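Local coordinates for protein sucrose 6(F)-phosphate phosphorylase (Thermoanaerobacterium thermosaccharolyticum DSM 571, PDB 6S9V) that is a phosphorylase of the alpha-amylase-like enzymes, built round a TIM barrel of eight parallel strands with an antiparallel sheet near its C-terminus, at residues M290-H293 against Y294-R298; G311-V314 against K315-D319; K328-V331 against D332-Q336. All blocks are in the same frame, centred on the assembly; numbering follows the deposited sequence.

Contact 1. Residues M290-H293 against Y294-R298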
loop_
_atom_site.group_PDB
_atom_site.type_symbol
_atom_site.label_atom_id
_atom_site.label_comp_id
_atom_site.label_asym_id
_atom_site.label_seq_id
_atom_site.Cartn_x
_atom_site.Cartn_y
_atom_site.Cartn_z
ATOM N N MET A 290 -23.387 -3.505 0.918
ATOM C CA MET A 290 -22.175 -3.598 0.111
ATOM C C MET A 290 -21.091 -4.382 0.838
ATOM O O MET A 290 -20.405 -5.215 0.235
ATOM C CB MET A 290 -21.672 -2.200 -0.227
ATOM C CG MET A 290 -20.509 -2.169 -1.195
ATOM S SD MET A 290 -19.912 -0.494 -1.484
ATOM C CE MET A 290 -18.555 -0.821 -2.615
ATOM N N LEU A 291 -20.917 -4.121 2.134
ATOM C CA LEU A 291 -19.914 -4.835 2.917
ATOM C C LEU A 291 -20.209 -6.326 2.950
ATOM O O LEU A 291 -19.313 -7.157 2.757
ATOM C CB LEU A 291 -19.865 -4.266 4.333
ATOM C CG LEU A 291 -18.975 -5.005 5.338
ATOM C CD1 LEU A 291 -17.511 -4.897 4.942
ATOM C CD2 LEU A 291 -19.212 -4.445 6.743
ATOM N N TYR A 292 -21.465 -6.687 3.217
ATOM C CA TYR A 292 -21.816 -8.099 3.279
ATOM C C TYR A 292 -21.620 -8.769 1.928
ATOM O O TYR A 292 -21.127 -9.901 1.858
ATOM C CB TYR A 292 -23.246 -8.255 3.783
ATOM C CG TYR A 292 -23.293 -8.500 5.280
ATOM C CD1 TYR A 292 -22.556 -7.705 6.153
ATOM C CD2 TYR A 292 -24.053 -9.532 5.813
ATOM C CE1 TYR A 292 -22.582 -7.922 7.521
ATOM C CE2 TYR A 292 -24.093 -9.756 7.179
ATOM C CZ TYR A 292 -23.349 -8.950 8.027
ATOM O OH TYR A 292 -23.377 -9.172 9.382
ATOM N N HIS A 293 -21.994 -8.092 0.840
ATOM C CA HIS A 293 -21.763 -8.668 -0.479
ATOM C C HIS A 293 -20.278 -8.888 -0.729
ATOM O O HIS A 293 -19.883 -9.901 -1.319
ATOM C CB HIS A 293 -22.338 -7.769 -1.573
ATOM C CG HIS A 293 -22.235 -8.359 -2.944
ATOM N ND1 HIS A 293 -22.939 -9.481 -3.326
ATOM C CD2 HIS A 293 -21.493 -7.998 -4.017
ATOM C CE1 HIS A 293 -22.648 -9.777 -4.580
ATOM N NE2 HIS A 293 -21.771 -8.894 -5.021
ATOM N N TYR A 294 -19.437 -7.954 -0.275
ATOM C CA TYR A 294 -17.997 -8.071 -0.490
ATOM C C TYR A 294 -17.392 -9.180 0.369
ATOM O O TYR A 294 -16.575 -9.979 -0.110
ATOM C CB TYR A 294 -17.317 -6.724 -0.209
ATOM C CG TYR A 294 -15.825 -6.743 -0.448
ATOM C CD1 TYR A 294 -15.308 -7.300 -1.611
ATOM C CD2 TYR A 294 -14.935 -6.201 0.473
ATOM C CE1 TYR A 294 -13.954 -7.331 -1.846
ATOM C CE2 TYR A 294 -13.565 -6.221 0.242
ATOM C CZ TYR A 294 -13.087 -6.792 -0.923
ATOM O OH TYR A 294 -11.739 -6.841 -1.182
ATOM N N LEU A 295 -17.773 -9.238 1.650
ATOM C CA LEU A 295 -17.217 -10.244 2.546
ATOM C C LEU A 295 -17.509 -11.657 2.062
ATOM O O LEU A 295 -16.692 -12.561 2.272
ATOM C CB LEU A 295 -17.762 -10.052 3.958
ATOM C CG LEU A 295 -17.282 -8.807 4.695
ATOM C CD1 LEU A 295 -17.944 -8.729 6.071
ATOM C CD2 LEU A 295 -15.776 -8.805 4.837
ATOM N N LYS A 296 -18.655 -11.858 1.408
ATOM C CA LYS A 296 -19.062 -13.164 0.906
ATOM C C LYS A 296 -18.412 -13.516 -0.427
ATOM O O LYS A 296 -18.495 -14.671 -0.848
ATOM C CB LYS A 296 -20.588 -13.204 0.742
ATOM C CG LYS A 296 -21.372 -13.088 2.049
ATOM C CD LYS A 296 -22.888 -13.013 1.808
ATOM C CE LYS A 296 -23.662 -12.866 3.121
ATOM N NZ LYS A 296 -25.144 -12.799 2.913
ATOM N N ASN A 297 -17.754 -12.559 -1.086
ATOM C CA ASN A 297 -17.238 -12.747 -2.434
ATOM C C ASN A 297 -15.883 -12.053 -2.572
ATOM O O ASN A 297 -15.705 -11.111 -3.341
ATOM C CB ASN A 297 -18.206 -12.195 -3.479
ATOM C CG ASN A 297 -19.548 -12.889 -3.462
ATOM O OD1 ASN A 297 -19.711 -13.955 -4.050
ATOM N ND2 ASN A 297 -20.521 -12.289 -2.783
ATOM N N ARG A 298 -14.900 -12.525 -1.809
ATOM C CA ARG A 298 -13.565 -11.941 -1.856
ATOM C C ARG A 298 -12.567 -12.991 -1.411
ATOM O O ARG A 298 -12.898 -13.835 -0.574
ATOM C CB ARG A 298 -13.462 -10.696 -0.958
ATOM C CG ARG A 298 -13.415 -10.991 0.533
ATOM C CD ARG A 298 -13.431 -9.720 1.368
ATOM N NE ARG A 298 -12.100 -9.178 1.652
ATOM C CZ ARG A 298 -11.267 -9.668 2.566
ATOM N NH1 ARG A 298 -11.607 -10.745 3.263
ATOM N NH2 ARG A 298 -10.084 -9.097 2.766
#
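Asn297 turns its side-chain amide back onto the carbonyl of His293, four residues earlier. From CB, which lies 3.6 Å from His293 O, the side chain runs through CG, 3.7 Å from His293 O, to ND2, which donates to His293 O at 2.9 Å. The bond is almost straight, N-H...O 173°, and lies in the plane of both the carbonyl and the amide. CG anti to the carbonyl carbon (chi1 -62°) turns the amide back along the helix. ND2 also sits over one face of the His293 imidazole, 3.7 Å from its ND1 and displaced toward the rim, the ring and amide planes being 41° apart.

The side-chain bond to His293 O adds to the backbone bonds Tyr294 N to Met290 O, Leu295 N to Leu291 O and Lys296 N to Tyr292 O. In the alpha-amylase-like TIM barrel this short helix lies after barrel strand 269-271 and helix 275-285, and its apolar side meets the antiparallel sheet that includes 453-456 and 463-470. Leu291 CD1 packs on Leu295 CG at 3.9 Å, both leucines facing that sheet. Next to them the extended chain of Lys296 passes along Tyr292, its CG 3.2 Å from Tyr292 O and its CE 4.3 Å from CD2 of the Tyr292 ring. The Tyr292 hydroxyl is bonded to the backbone of Glu457 and Arg465. Arg298 CD lies over one face of the Tyr294 ring, 3.6 Å above its plane, while Tyr294 OH and the Arg298 guanidinium both engage Asp272.

Contact 2. Residues G311-V314 against K315-D319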
loop_
_atom_site.group_PDB
_atom_site.type_symbol
_atom_site.label_atom_id
_atom_site.label_comp_id
_atom_site.label_asym_id
_atom_site.label_seq_id
_atom_site.Cartn_x
_atom_site.Cartn_y
_atom_site.Cartn_z
ATOM N N GLY A 311 -4.041 7.561 -1.382
ATOM C CA GLY A 311 -5.421 7.895 -1.094
ATOM C C GLY A 311 -6.345 6.688 -1.096
ATOM O O GLY A 311 -5.963 5.561 -1.417
ATOM N N ILE A 312 -7.600 6.946 -0.728
ATOM C CA ILE A 312 -8.637 5.913 -0.680
ATOM C C ILE A 312 -9.044 5.555 -2.106
ATOM O O ILE A 312 -9.511 6.429 -2.844
ATOM C CB ILE A 312 -9.846 6.389 0.147
ATOM C CG1 ILE A 312 -9.409 6.735 1.578
ATOM C CG2 ILE A 312 -10.927 5.329 0.148
ATOM C CD1 ILE A 312 -10.381 7.656 2.313
ATOM N N PRO A 313 -8.884 4.305 -2.548
ATOM C CA PRO A 313 -9.136 3.998 -3.964
ATOM C C PRO A 313 -10.600 4.125 -4.360
ATOM O O PRO A 313 -11.503 3.739 -3.616
ATOM C CB PRO A 313 -8.660 2.542 -4.108
ATOM C CG PRO A 313 -7.673 2.357 -3.006
ATOM C CD PRO A 313 -8.214 3.186 -1.859
ATOM N N VAL A 314 -10.819 4.633 -5.574
ATOM C CA VAL A 314 -12.146 4.680 -6.174
ATOM C C VAL A 314 -12.094 3.981 -7.531
ATOM O O VAL A 314 -12.524 2.830 -7.656
ATOM C CB VAL A 314 -12.653 6.130 -6.295
ATOM C CG1 VAL A 314 -14.037 6.162 -6.909
ATOM C CG2 VAL A 314 -12.662 6.787 -4.931
ATOM N N LYS A 315 -11.573 4.669 -8.567
ATOM C CA LYS A 315 -11.400 4.040 -9.875
ATOM C C LYS A 315 -9.925 3.737 -10.137
ATOM O O LYS A 315 -9.072 4.591 -9.881
ATOM C CB LYS A 315 -11.905 4.929 -11.015
ATOM C CG LYS A 315 -13.376 5.224 -11.018
ATOM C CD LYS A 315 -13.720 6.158 -12.185
ATOM C CE LYS A 315 -13.471 5.512 -13.546
ATOM N NZ LYS A 315 -14.302 4.289 -13.738
ATOM N N PRO A 316 -9.595 2.573 -10.713
ATOM C CA PRO A 316 -10.457 1.503 -11.230
ATOM C C PRO A 316 -10.861 0.456 -10.194
ATOM O O PRO A 316 -11.594 -0.476 -10.540
ATOM C CB PRO A 316 -9.580 0.859 -12.311
ATOM C CG PRO A 316 -8.191 0.974 -11.726
ATOM C CD PRO A 316 -8.170 2.322 -11.018
ATOM N N ASP A 317 -10.399 0.616 -8.949
ATOM C CA ASP A 317 -10.487 -0.463 -7.963
ATOM C C ASP A 317 -11.927 -0.902 -7.712
ATOM O O ASP A 317 -12.189 -2.086 -7.440
ATOM C CB ASP A 317 -9.835 -0.020 -6.655
ATOM C CG ASP A 317 -8.404 0.449 -6.848
ATOM O OD1 ASP A 317 -8.205 1.449 -7.568
ATOM O OD2 ASP A 317 -7.484 -0.197 -6.299
ATOM N N LEU A 318 -12.863 0.043 -7.745
ATOM C CA LEU A 318 -14.272 -0.225 -7.500
ATOM C C LEU A 318 -15.095 -0.292 -8.786
ATOM O O LEU A 318 -16.328 -0.359 -8.713
ATOM C CB LEU A 318 -14.853 0.845 -6.569
ATOM C CG LEU A 318 -14.504 0.807 -5.078
ATOM C CD1 LEU A 318 -15.244 -0.335 -4.397
ATOM C CD2 LEU A 318 -13.032 0.690 -4.793
ATOM N N ASP A 319 -14.445 -0.299 -9.955
ATOM C CA ASP A 319 -15.167 -0.385 -11.222
ATOM C C ASP A 319 -16.052 -1.625 -11.247
ATOM O O ASP A 319 -15.599 -2.730 -10.925
ATOM C CB ASP A 319 -14.200 -0.441 -12.405
ATOM C CG ASP A 319 -13.578 0.905 -12.739
ATOM O OD1 ASP A 319 -13.896 1.916 -12.082
ATOM O OD2 ASP A 319 -12.750 0.937 -13.674
#
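Lys315 leads from Val314 into a loop whose Asp317 and Leu318 fold back on Pro313 and Val314. Its own amine is directed forward instead: bends at chi3 (65°) and chi4 (61°) curl the chain round until NZ forms a salt bridge with Asp319 OD1 at 2.9 Å, approaching from above the carboxylate plane. Pro316 follows through a cis peptide bond and opens a type I beta turn that runs to Asp319, whose N is bonded to Pro316 O.

Asp317, inside the turn, lays its carboxylate against the Pro313 ring, CG 3.5 Å from Pro313 CB, in a van der Waals contact. The polar end of this aspartate is held by His254, whose ND1 is hydrogen-bonded to OD2, and Pro313 also packs on His254. The turn follows two residues after strand 312-313, an edge of a three-stranded antiparallel sheet inserted between barrel strands 302-304 and 388-392 of the TIM barrel. Backbone bonds to strand 357-361 tie Ile312 and Val314 into that sheet, and Lys315 O is bonded to His358.

Leu318 supplies the hydrogen bond that returns to Val314, just past the strand: its N lies 2.8 Å from Val314 O, N-H...O 155°, nearly in line with the carbonyl. The same oxygen is flanked by apolar carbon, with Leu318 CB at 3.2 Å from Val314 O. Beyond CB, the branch CD2 rests against the preceding carbonyl, 3.6 Å from Pro313 O.

Contact 3. Residues K328-V331 against D332-Q336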
loop_
_atom_site.group_PDB
_atom_site.type_symbol
_atom_site.label_atom_id
_atom_site.label_comp_id
_atom_site.label_asym_id
_atom_site.label_seq_id
_atom_site.Cartn_x
_atom_site.Cartn_y
_atom_site.Cartn_z
ATOM N N LYS A 328 -19.769 9.077 -6.397
ATOM C CA LYS A 328 -19.737 10.525 -6.239
ATOM C C LYS A 328 -20.298 10.961 -4.889
ATOM O O LYS A 328 -19.804 11.932 -4.300
ATOM C CB LYS A 328 -20.511 11.183 -7.380
ATOM C CG LYS A 328 -20.196 12.654 -7.547
ATOM C CD LYS A 328 -20.885 13.251 -8.758
ATOM C CE LYS A 328 -20.592 14.740 -8.863
ATOM N NZ LYS A 328 -21.793 15.518 -9.277
ATOM N N GLU A 329 -21.313 10.260 -4.373
ATOM C CA GLU A 329 -21.836 10.588 -3.052
ATOM C C GLU A 329 -20.722 10.567 -2.010
ATOM O O GLU A 329 -20.536 11.534 -1.263
ATOM C CB GLU A 329 -22.948 9.610 -2.653
ATOM C CG GLU A 329 -23.593 9.934 -1.293
ATOM C CD GLU A 329 -23.794 8.717 -0.391
ATOM O OE1 GLU A 329 -23.332 7.605 -0.734
ATOM O OE2 GLU A 329 -24.422 8.875 0.677
ATOM N N VAL A 330 -19.985 9.451 -1.936
ATOM C CA VAL A 330 -18.926 9.300 -0.942
ATOM C C VAL A 330 -17.782 10.270 -1.219
ATOM O O VAL A 330 -17.239 10.884 -0.295
ATOM C CB VAL A 330 -18.430 7.839 -0.912
ATOM C CG1 VAL A 330 -17.222 7.695 -0.005
ATOM C CG2 VAL A 330 -19.549 6.910 -0.465
ATOM N N VAL A 331 -17.395 10.420 -2.488
ATOM C CA VAL A 331 -16.311 11.335 -2.843
ATOM C C VAL A 331 -16.653 12.753 -2.411
ATOM O O VAL A 331 -15.851 13.436 -1.759
ATOM C CB VAL A 331 -16.031 11.261 -4.355
ATOM C CG1 VAL A 331 -15.215 12.458 -4.822
ATOM C CG2 VAL A 331 -15.313 9.956 -4.686
ATOM N N ASP A 332 -17.850 13.212 -2.770
ATOM C CA ASP A 332 -18.260 14.574 -2.443
ATOM C C ASP A 332 -18.315 14.795 -0.935
ATOM O O ASP A 332 -17.962 15.875 -0.448
ATOM C CB ASP A 332 -19.614 14.875 -3.082
ATOM C CG ASP A 332 -19.525 15.095 -4.587
ATOM O OD1 ASP A 332 -18.404 15.263 -5.115
ATOM O OD2 ASP A 332 -20.581 15.081 -5.246
ATOM N N ILE A 333 -18.793 13.800 -0.180
ATOM C CA ILE A 333 -18.817 13.929 1.276
ATOM C C ILE A 333 -17.401 14.009 1.829
ATOM O O ILE A 333 -17.118 14.813 2.725
ATOM C CB ILE A 333 -19.616 12.773 1.914
ATOM C CG1 ILE A 333 -21.109 12.947 1.595
ATOM C CG2 ILE A 333 -19.350 12.698 3.430
ATOM C CD1 ILE A 333 -21.959 11.759 1.989
ATOM N N CYS A 334 -16.483 13.189 1.308
ATOM C CA CYS A 334 -15.098 13.276 1.766
ATOM C C CYS A 334 -14.492 14.638 1.431
ATOM O O CYS A 334 -13.757 15.221 2.243
ATOM C CB CYS A 334 -14.260 12.154 1.150
ATOM S SG CYS A 334 -14.613 10.524 1.846
ATOM N N VAL A 335 -14.784 15.160 0.242
ATOM C CA VAL A 335 -14.247 16.465 -0.140
ATOM C C VAL A 335 -14.835 17.576 0.731
ATOM O O VAL A 335 -14.138 18.538 1.070
ATOM C CB VAL A 335 -14.473 16.709 -1.641
ATOM C CG1 VAL A 335 -14.117 18.134 -2.021
ATOM C CG2 VAL A 335 -13.619 15.726 -2.452
ATOM N N GLN A 336 -16.119 17.483 1.090
ATOM C CA GLN A 336 -16.663 18.436 2.055
ATOM C C GLN A 336 -15.958 18.335 3.402
ATOM O O GLN A 336 -15.917 19.311 4.159
ATOM C CB GLN A 336 -18.161 18.244 2.259
ATOM C CG GLN A 336 -19.026 18.823 1.171
ATOM C CD GLN A 336 -20.485 18.496 1.387
ATOM O OE1 GLN A 336 -20.830 17.709 2.274
ATOM N NE2 GLN A 336 -21.355 19.194 0.668
#
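Lys328 lays its methylenes against the carboxylate of Asp332, one helical turn on: Lys328 CG is 3.4 Å from Asp332 OD2. With CG opposite the backbone N (chi1 -163°), the aliphatic chain crosses the carboxylate at a slant, and although the charges are opposite, NZ stays 4.2 Å from Asp332 OD2, beyond salt-bridge range. On the next face Glu329 and Ile333 run side by side in the same direction, with Glu329 OE2 4.0 Å from Ile333 CD1. Asn285 ND2 gives this oxygen a hydrogen-bond partner. Deeper in, Val330 CG1 touches Cys334 SG at 4.3 Å. Buried Val331 meets exposed Val335, CG1 to CG2, also at 4.3 Å.

These pairs owe their spacing to regular alpha-helical bonds, among them Asp332 N to Lys328 O at 2.8 Å and Val335 N to Val331 O. Helix 324-336 is a connection between two strands of the small antiparallel sheet: it comes after 312-313 and leads into 340-343. One flank, carrying Glu329, Val330, Ile333 and Cys334, rests on helix 275-285, while Val331 and Val335 pack on strand 340-343, with Val331 and Cys334 also reaching Ile360 of strand 357-361.

Overall arrangement
The three contacts follow one another in the chain within the region between barrel strands 269-271 and 388-392. Contact 2 touches both of the others. Its centre is about 16 Å from that of contact 1, and Met290 CE of the latter touches Leu318 CD1 at 3.8 Å. Contact 3 is nearer, its centre about 13 Å away, and the two join through Val314 CG2 and Val331 CG2 at 4.1 Å. Contacts 1 and 3, centres about 22 Å apart, do not touch, their nearest atoms staying about 7 Å apart. Side chains of all three pack on helix 275-285. A sulfate ion, probably from the crystallisation liquor, lies about 5 Å from the Lys328 side chain.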